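Local coordinates for phospho-2-dehydro-3-deoxyheptonate aldolase (Francisella tularensis, PDB 3TQK), which probably catalyses the condensation of phosphoenolpyruvate with D-erythrose 4-phosphate to give 3-deoxy-D-arabino-heptulosonate 7-phosphate, the first step of chorismate biosynthesis, at residues 237-242 with 280-285; 180-185 with 194-199; 41-44 with 49-52. All coordinates share one frame; numbering follows the deposited sequence.

Contact 1. Residues 237-242 with 280-285; sequences PNFSKE and LADICE
Phe-239 and Asp-282 make the tight part of this contact. The carboxylate of Asp-282 lies at the edge of the Phe-239 ring, near the ring plane. CE2 of Phe-239 lies 3.7 Å from CG of Asp-282, and CD2 of Phe-239 is 3.9 Å from OD1 of Asp-282. The two flat groups are steeply turned, 76° between planes. This places the weakly positive ring hydrogens near the carboxylate, which is probably favourable. Asp-282 reaches across because its CG is trans to the backbone N (chi1 -168°). Phe-239 also packs on Ile-262 of strand 260-263, as does Ile-283.

The other side is looser and wet. A water sits between the segments. It accepts from Lys-241 N at 2.9 Å and donates to OD1 of Asp-282 at 2.6 Å. The same OD1 is bonded to Gln-286 NE2, which also holds Phe-239 O. No direct hydrogen bond joins the two segments.

Ser-240 is the N-cap of helix 241-253, and its OG bonds His-243 ND1. The arrangement is the packing of two outer helices that follow neighbouring strands of the TIM barrel, with the start of helix 241-253 set against the side of helix 276-289.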
loop_
_atom_site.group_PDB
_atom_site.type_symbol
_atom_site.label_atom_id
_atom_site.label_comp_id
_atom_site.label_asym_id
_atom_site.label_seq_id
_atom_site.Cartn_x
_atom_site.Cartn_y
_atom_site.Cartn_z
ATOM N N PRO A 237 1.991 -21.179 9.209
ATOM C CA PRO A 237 2.267 -21.595 7.830
ATOM C C PRO A 237 1.016 -22.077 7.078
ATOM O O PRO A 237 0.165 -22.747 7.662
ATOM C CB PRO A 237 3.286 -22.740 7.999
ATOM C CG PRO A 237 3.857 -22.560 9.385
ATOM C CD PRO A 237 2.737 -21.984 10.200
ATOM N N ASN A 238 0.909 -21.713 5.802
ATOM C CA ASN A 238 -0.240 -22.085 4.979
ATOM C C ASN A 238 0.146 -22.834 3.700
ATOM O O ASN A 238 -0.421 -22.594 2.638
ATOM C CB ASN A 238 -1.114 -20.849 4.663
ATOM C CG ASN A 238 -0.342 -19.709 3.984
ATOM O OD1 ASN A 238 0.765 -19.894 3.464
ATOM N ND2 ASN A 238 -0.942 -18.520 3.982
ATOM N N PHE A 239 1.103 -23.751 3.824
ATOM C CA PHE A 239 1.583 -24.550 2.696
ATOM C C PHE A 239 0.864 -25.889 2.572
ATOM O O PHE A 239 0.947 -26.524 1.524
ATOM C CB PHE A 239 3.102 -24.780 2.791
ATOM C CG PHE A 239 3.536 -25.556 4.009
ATOM C CD1 PHE A 239 4.057 -24.903 5.115
ATOM C CD2 PHE A 239 3.430 -26.938 4.045
ATOM C CE1 PHE A 239 4.457 -25.609 6.239
ATOM C CE2 PHE A 239 3.820 -27.653 5.166
ATOM C CZ PHE A 239 4.335 -26.985 6.267
ATOM N N SER A 240 0.165 -26.318 3.627
ATOM C CA SER A 240 -0.482 -27.635 3.650
ATOM C C SER A 240 -1.631 -27.776 2.660
ATOM O O SER A 240 -2.188 -26.795 2.187
ATOM C CB SER A 240 -1.017 -27.960 5.052
ATOM O OG SER A 240 -2.223 -27.259 5.318
ATOM N N LYS A 241 -1.986 -29.027 2.383
ATOM C CA LYS A 241 -3.119 -29.381 1.522
ATOM C C LYS A 241 -4.406 -28.670 1.948
ATOM O O LYS A 241 -5.096 -28.092 1.109
ATOM C CB LYS A 241 -3.309 -30.907 1.535
ATOM C CG LYS A 241 -4.475 -31.453 0.703
ATOM C CD LYS A 241 -4.269 -31.295 -0.791
ATOM C CE LYS A 241 -5.171 -32.263 -1.569
ATOM N NZ LYS A 241 -4.996 -32.175 -3.052
ATOM N N GLU A 242 -4.714 -28.725 3.244
ATOM C CA GLU A 242 -5.860 -28.026 3.843
ATOM C C GLU A 242 -5.937 -26.573 3.347
ATOM O O GLU A 242 -6.979 -26.121 2.867
ATOM C CB GLU A 242 -5.735 -28.074 5.384
ATOM C CG GLU A 242 -6.852 -27.378 6.197
ATOM C CD GLU A 242 -6.348 -26.679 7.497
ATOM O OE1 GLU A 242 -5.893 -27.389 8.437
ATOM O OE2 GLU A 242 -6.435 -25.415 7.573
ATOM N N LEU A 280 9.101 -27.775 1.192
ATOM C CA LEU A 280 9.094 -28.273 -0.193
ATOM C C LEU A 280 8.714 -29.754 -0.292
ATOM O O LEU A 280 8.014 -30.153 -1.222
ATOM C CB LEU A 280 10.452 -28.044 -0.864
ATOM C CG LEU A 280 10.491 -28.343 -2.366
ATOM C CD1 LEU A 280 9.521 -27.456 -3.137
ATOM C CD2 LEU A 280 11.887 -28.172 -2.890
ATOM N N ALA A 281 9.157 -30.558 0.672
ATOM C CA ALA A 281 8.812 -31.985 0.704
ATOM C C ALA A 281 7.306 -32.198 0.782
ATOM O O ALA A 281 6.771 -33.093 0.131
ATOM C CB ALA A 281 9.504 -32.688 1.878
ATOM N N ASP A 282 6.627 -31.385 1.585
ATOM C CA ASP A 282 5.167 -31.435 1.697
ATOM C C ASP A 282 4.521 -31.001 0.376
ATOM O O ASP A 282 3.546 -31.599 -0.083
ATOM C CB ASP A 282 4.706 -30.527 2.845
ATOM C CG ASP A 282 3.246 -30.738 3.227
ATOM O OD1 ASP A 282 2.355 -30.353 2.445
ATOM O OD2 ASP A 282 2.988 -31.249 4.333
ATOM N N ILE A 283 5.077 -29.960 -0.233
ATOM C CA ILE A 283 4.552 -29.437 -1.500
ATOM C C ILE A 283 4.728 -30.442 -2.654
ATOM O O ILE A 283 3.846 -30.591 -3.495
ATOM C CB ILE A 283 5.208 -28.082 -1.855
ATOM C CG1 ILE A 283 4.796 -27.011 -0.837
ATOM C CG2 ILE A 283 4.825 -27.643 -3.259
ATOM C CD1 ILE A 283 5.533 -25.715 -0.974
ATOM N N CYS A 284 5.864 -31.129 -2.691
ATOM C CA CYS A 284 6.115 -32.133 -3.729
ATOM C C CYS A 284 5.136 -33.294 -3.631
ATOM O O CYS A 284 4.612 -33.751 -4.651
ATOM C CB CYS A 284 7.552 -32.634 -3.666
ATOM S SG CYS A 284 8.707 -31.369 -4.180
ATOM N N GLU A 285 4.869 -33.753 -2.410
ATOM C CA GLU A 285 3.878 -34.811 -2.207
ATOM C C GLU A 285 2.530 -34.362 -2.761
ATOM O O GLU A 285 1.825 -35.155 -3.394
ATOM C CB GLU A 285 3.767 -35.205 -0.722
ATOM C CG GLU A 285 2.661 -36.227 -0.391
ATOM C CD GLU A 285 2.959 -37.671 -0.838
ATOM O OE1 GLU A 285 4.056 -37.953 -1.380
ATOM O OE2 GLU A 285 2.078 -38.537 -0.622
HETATM O O HOH W 1 -0.055 -31.052 2.998
#

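Contact 2. Residues 180-185 with 194-199; sequences IGFKNA and VDAVKS
This contact belongs to a beta-alpha unit of the TIM barrel, in which strand 179-183 is covered by the helix that follows it, 191-200. Phe-182 carries the strand side. Its CB points at the helix, and one face of its ring lies against the backbone between Ala-196 and Val-197. C of Ala-196 stands 4.1 Å above the ring plane of Phe-182, over its centre, and N of Val-197 is similarly placed. The ring therefore rests on a peptide unit of the helix.

Two methyl groups complete the fit, one near each ortho carbon. CB of Ala-196 reaches CD2 of Phe-182 at 3.4 Å, which is tight. CG2 of Val-197 meets CD1 of Phe-182 at 3.6 Å. Val-197 turns this methyl to the ring by holding CG1 trans to its backbone N (chi1 168°). No hydrogen bond crosses the segments: the contact is ring on peptide plus two methyl groups, and all three residues are buried.

Strand 179-183 bonds to strands 156-159 and 226-230 of the barrel sheet, and Val-194 packs on Val-228 of the latter. Phe-182 also touches Ala-173 of helix 167-173, while the outer side of helix 191-200 approaches Thr-97 and Thr-98 of the second subunit.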
loop_
_atom_site.group_PDB
_atom_site.type_symbol
_atom_site.label_atom_id
_atom_site.label_comp_id
_atom_site.label_asym_id
_atom_site.label_seq_id
_atom_site.Cartn_x
_atom_site.Cartn_y
_atom_site.Cartn_z
ATOM N N ILE A 180 1.578 -11.913 -12.601
ATOM C CA ILE A 180 1.726 -11.328 -11.275
ATOM C C ILE A 180 1.150 -12.241 -10.195
ATOM O O ILE A 180 0.012 -12.658 -10.288
ATOM C CB ILE A 180 1.001 -9.978 -11.163
ATOM C CG1 ILE A 180 1.515 -8.983 -12.199
ATOM C CG2 ILE A 180 1.159 -9.394 -9.757
ATOM C CD1 ILE A 180 2.979 -8.609 -12.006
ATOM N N GLY A 181 1.941 -12.532 -9.171
ATOM C CA GLY A 181 1.455 -13.189 -7.980
ATOM C C GLY A 181 1.261 -12.186 -6.848
ATOM O O GLY A 181 2.044 -11.237 -6.709
ATOM N N PHE A 182 0.209 -12.396 -6.052
ATOM C CA PHE A 182 -0.125 -11.544 -4.914
ATOM C C PHE A 182 0.009 -12.348 -3.634
ATOM O O PHE A 182 -0.685 -13.354 -3.441
ATOM C CB PHE A 182 -1.576 -11.064 -4.999
ATOM C CG PHE A 182 -1.860 -10.131 -6.147
ATOM C CD1 PHE A 182 -1.982 -10.611 -7.438
ATOM C CD2 PHE A 182 -2.045 -8.776 -5.929
ATOM C CE1 PHE A 182 -2.268 -9.747 -8.503
ATOM C CE2 PHE A 182 -2.343 -7.911 -7.000
ATOM C CZ PHE A 182 -2.452 -8.402 -8.273
ATOM N N LYS A 183 0.870 -11.888 -2.739
ATOM C CA LYS A 183 1.103 -12.580 -1.481
ATOM C C LYS A 183 -0.079 -12.411 -0.531
ATOM O O LYS A 183 -0.738 -11.374 -0.535
ATOM C CB LYS A 183 2.402 -12.077 -0.847
ATOM C CG LYS A 183 3.639 -12.515 -1.634
ATOM C CD LYS A 183 4.918 -12.490 -0.818
ATOM C CE LYS A 183 5.785 -13.716 -1.112
ATOM N NZ LYS A 183 6.971 -13.800 -0.208
ATOM N N ASN A 184 -0.374 -13.430 0.268
ATOM C CA ASN A 184 -1.389 -13.267 1.296
ATOM C C ASN A 184 -0.886 -12.265 2.323
ATOM O O ASN A 184 0.286 -11.890 2.304
ATOM C CB ASN A 184 -1.811 -14.599 1.912
ATOM C CG ASN A 184 -0.738 -15.243 2.759
ATOM O OD1 ASN A 184 -0.441 -14.784 3.863
ATOM N ND2 ASN A 184 -0.196 -16.350 2.275
ATOM N N ALA A 185 -1.783 -11.789 3.170
ATOM C CA ALA A 185 -1.460 -10.723 4.114
ATOM C C ALA A 185 -0.488 -11.179 5.209
ATOM O O ALA A 185 -0.383 -12.375 5.502
ATOM C CB ALA A 185 -2.749 -10.170 4.736
ATOM N N VAL A 194 -6.893 -13.097 -2.832
ATOM C CA VAL A 194 -7.894 -13.480 -3.829
ATOM C C VAL A 194 -8.618 -12.233 -4.333
ATOM O O VAL A 194 -8.759 -12.036 -5.548
ATOM C CB VAL A 194 -8.899 -14.528 -3.274
ATOM C CG1 VAL A 194 -10.140 -14.668 -4.188
ATOM C CG2 VAL A 194 -8.194 -15.890 -3.066
ATOM N N ASP A 195 -9.025 -11.365 -3.411
ATOM C CA ASP A 195 -9.627 -10.084 -3.797
ATOM C C ASP A 195 -8.691 -9.297 -4.721
ATOM O O ASP A 195 -9.133 -8.656 -5.672
ATOM C CB ASP A 195 -9.948 -9.201 -2.582
ATOM C CG ASP A 195 -10.862 -9.865 -1.572
ATOM O OD1 ASP A 195 -11.620 -10.795 -1.930
ATOM O OD2 ASP A 195 -10.812 -9.440 -0.393
ATOM N N ALA A 196 -7.395 -9.340 -4.445
ATOM C CA ALA A 196 -6.462 -8.515 -5.194
ATOM C C ALA A 196 -6.321 -9.058 -6.606
ATOM O O ALA A 196 -6.267 -8.288 -7.575
ATOM C CB ALA A 196 -5.102 -8.452 -4.502
ATOM N N VAL A 197 -6.219 -10.377 -6.707
ATOM C CA VAL A 197 -6.171 -11.037 -8.007
ATOM C C VAL A 197 -7.420 -10.648 -8.819
ATOM O O VAL A 197 -7.312 -10.235 -9.970
ATOM C CB VAL A 197 -6.068 -12.575 -7.863
ATOM C CG1 VAL A 197 -6.321 -13.263 -9.194
ATOM C CG2 VAL A 197 -4.696 -12.979 -7.318
ATOM N N LYS A 198 -8.590 -10.752 -8.194
ATOM C CA LYS A 198 -9.845 -10.442 -8.846
ATOM C C LYS A 198 -9.865 -9.009 -9.368
ATOM O O LYS A 198 -10.182 -8.774 -10.541
ATOM C CB LYS A 198 -11.004 -10.648 -7.873
ATOM C CG LYS A 198 -12.400 -10.428 -8.457
ATOM C CD LYS A 198 -12.659 -11.314 -9.657
ATOM C CE LYS A 198 -14.151 -11.366 -10.020
ATOM N NZ LYS A 198 -14.317 -12.072 -11.321
ATOM N N SER A 199 -9.519 -8.065 -8.501
ATOM C CA SER A 199 -9.480 -6.656 -8.865
ATOM C C SER A 199 -8.541 -6.388 -10.026
ATOM O O SER A 199 -8.848 -5.582 -10.896
ATOM C CB SER A 199 -9.079 -5.801 -7.667
ATOM O OG SER A 199 -9.002 -4.435 -8.018
#

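Contact 3. Residues 41-44 with 49-52; sequences ANII and DRVA
Ile-43, on helix 27-45, points its CB at the start of strand 51-56, and its branches do nearly all the touching. From CB the side chain divides, and chi1 of -67° sets CG2 trans to the backbone N and CG1 beside it. CG2 runs straight to the strand backbone, where it meets O of Arg-50 at 3.4 Å. The same methyl lies 4.2 Å from N of Ala-52 and 4.4 Å from CB of Ala-52. It thus touches the backbone at Arg-50 and reaches as far as Ala-52. CG1 of Ile-43, on the other branch, still grazes O of Arg-50 at 3.9 Å. CD1 continues outward to the arginine side chain. There CD1 of Ile-43 is 4.2 Å from CB of Arg-50 and 4.1 Å from its NH2. The two side chains cross at about a right angle.

Arg-50 can lie here because its chain bends at chi3 (-52°), which turns the guanidinium toward the isoleucine tip. The group is gripped elsewhere. NE pairs with Asp-48, NH2 with Glu-39 and NH1 with the carbonyl of His-81. Ile-43 and Ala-52 both pack on Phe-294 of strand 293-299, while Ile-43 and Arg-50 share Leu-85 of strand 84-89. These residues lie near the starts of barrel strands, consistent with helix 27-45 covering that end of the barrel.

Across the two segments there is neither a hydrogen bond nor a salt bridge. The contact therefore rests on van der Waals packing. The arginine's charge is probably offset by Asp-48 and Glu-39, while Ile-43 lies beside it as an apolar neighbour.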
loop_
_atom_site.group_PDB
_atom_site.type_symbol
_atom_site.label_atom_id
_atom_site.label_comp_id
_atom_site.label_asym_id
_atom_site.label_seq_id
_atom_site.Cartn_x
_atom_site.Cartn_y
_atom_site.Cartn_z
ATOM N N ALA A 41 2.470 -18.042 -18.057
ATOM C CA ALA A 41 1.019 -17.845 -18.156
ATOM C C ALA A 41 0.285 -19.197 -18.287
ATOM O O ALA A 41 -0.708 -19.432 -17.605
ATOM C CB ALA A 41 0.654 -16.908 -19.332
ATOM N N ASN A 42 0.801 -20.081 -19.133
ATOM C CA ASN A 42 0.215 -21.403 -19.338
ATOM C C ASN A 42 0.315 -22.291 -18.108
ATOM O O ASN A 42 -0.608 -23.041 -17.802
ATOM C CB ASN A 42 0.867 -22.090 -20.528
ATOM C CG ASN A 42 0.340 -21.570 -21.853
ATOM O OD1 ASN A 42 -0.871 -21.457 -22.050
ATOM N ND2 ASN A 42 1.244 -21.293 -22.781
ATOM N N ILE A 43 1.432 -22.209 -17.401
ATOM C CA ILE A 43 1.551 -22.923 -16.136
ATOM C C ILE A 43 0.535 -22.379 -15.109
ATOM O O ILE A 43 -0.159 -23.155 -14.473
ATOM C CB ILE A 43 2.980 -22.888 -15.601
ATOM C CG1 ILE A 43 3.898 -23.692 -16.534
ATOM C CG2 ILE A 43 3.032 -23.469 -14.209
ATOM C CD1 ILE A 43 5.398 -23.412 -16.346
ATOM N N ILE A 44 0.422 -21.057 -14.996
ATOM C CA ILE A 44 -0.507 -20.412 -14.041
ATOM C C ILE A 44 -1.967 -20.832 -14.269
ATOM O O ILE A 44 -2.728 -21.017 -13.311
ATOM C CB ILE A 44 -0.412 -18.846 -14.107
ATOM C CG1 ILE A 44 0.902 -18.352 -13.504
ATOM C CG2 ILE A 44 -1.570 -18.192 -13.364
ATOM C CD1 ILE A 44 1.269 -16.889 -13.850
ATOM N N ASP A 49 1.745 -28.618 -17.122
ATOM C CA ASP A 49 1.804 -29.208 -15.781
ATOM C C ASP A 49 3.228 -29.259 -15.207
ATOM O O ASP A 49 3.466 -29.835 -14.138
ATOM C CB ASP A 49 1.117 -30.588 -15.738
ATOM C CG ASP A 49 1.621 -31.540 -16.789
ATOM O OD1 ASP A 49 2.617 -31.197 -17.470
ATOM O OD2 ASP A 49 1.012 -32.643 -16.925
ATOM N N ARG A 50 4.166 -28.654 -15.923
ATOM C CA ARG A 50 5.425 -28.234 -15.320
ATOM C C ARG A 50 5.140 -27.323 -14.131
ATOM O O ARG A 50 4.078 -26.704 -14.058
ATOM C CB ARG A 50 6.289 -27.483 -16.328
ATOM C CG ARG A 50 6.882 -28.373 -17.401
ATOM C CD ARG A 50 7.984 -27.663 -18.157
ATOM N NE ARG A 50 7.542 -26.367 -18.647
ATOM C CZ ARG A 50 8.343 -25.432 -19.140
ATOM N NH1 ARG A 50 9.659 -25.637 -19.228
ATOM N NH2 ARG A 50 7.818 -24.277 -19.553
ATOM N N VAL A 51 6.080 -27.267 -13.196
ATOM C CA VAL A 51 5.956 -26.405 -12.032
ATOM C C VAL A 51 6.932 -25.235 -12.211
ATOM O O VAL A 51 8.036 -25.432 -12.686
ATOM C CB VAL A 51 6.221 -27.205 -10.749
ATOM C CG1 VAL A 51 6.539 -26.297 -9.582
ATOM C CG2 VAL A 51 5.005 -28.070 -10.420
ATOM N N ALA A 52 6.495 -24.016 -11.896
ATOM C CA ALA A 52 7.342 -22.822 -11.998
ATOM C C ALA A 52 8.124 -22.665 -10.705
ATOM O O ALA A 52 7.569 -22.873 -9.622
ATOM C CB ALA A 52 6.502 -21.582 -12.228
#

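Contacts 2 and 3 are buried and both involve the barrel sheet. Contact 2 packs a strand under the helix that follows it; contact 3 packs a helix against the strand that comes after it. Contact 1 lies nearer the surface, with its centre about 20 Å from the centre of the chain, and joins two outer helix regions without a strand in either segment. The chemistry follows the place. Contact 2 packs an aromatic ring on methyl groups and a helix peptide, with no hydrogen bond across. Contact 3 mixes an apolar side chain with backbone and a paired arginine, and contact 1 adds a carboxylate and a water. Contacts 1 and 2 meet through Asn-238 and Asn-184, whereas contact 3 touches neither.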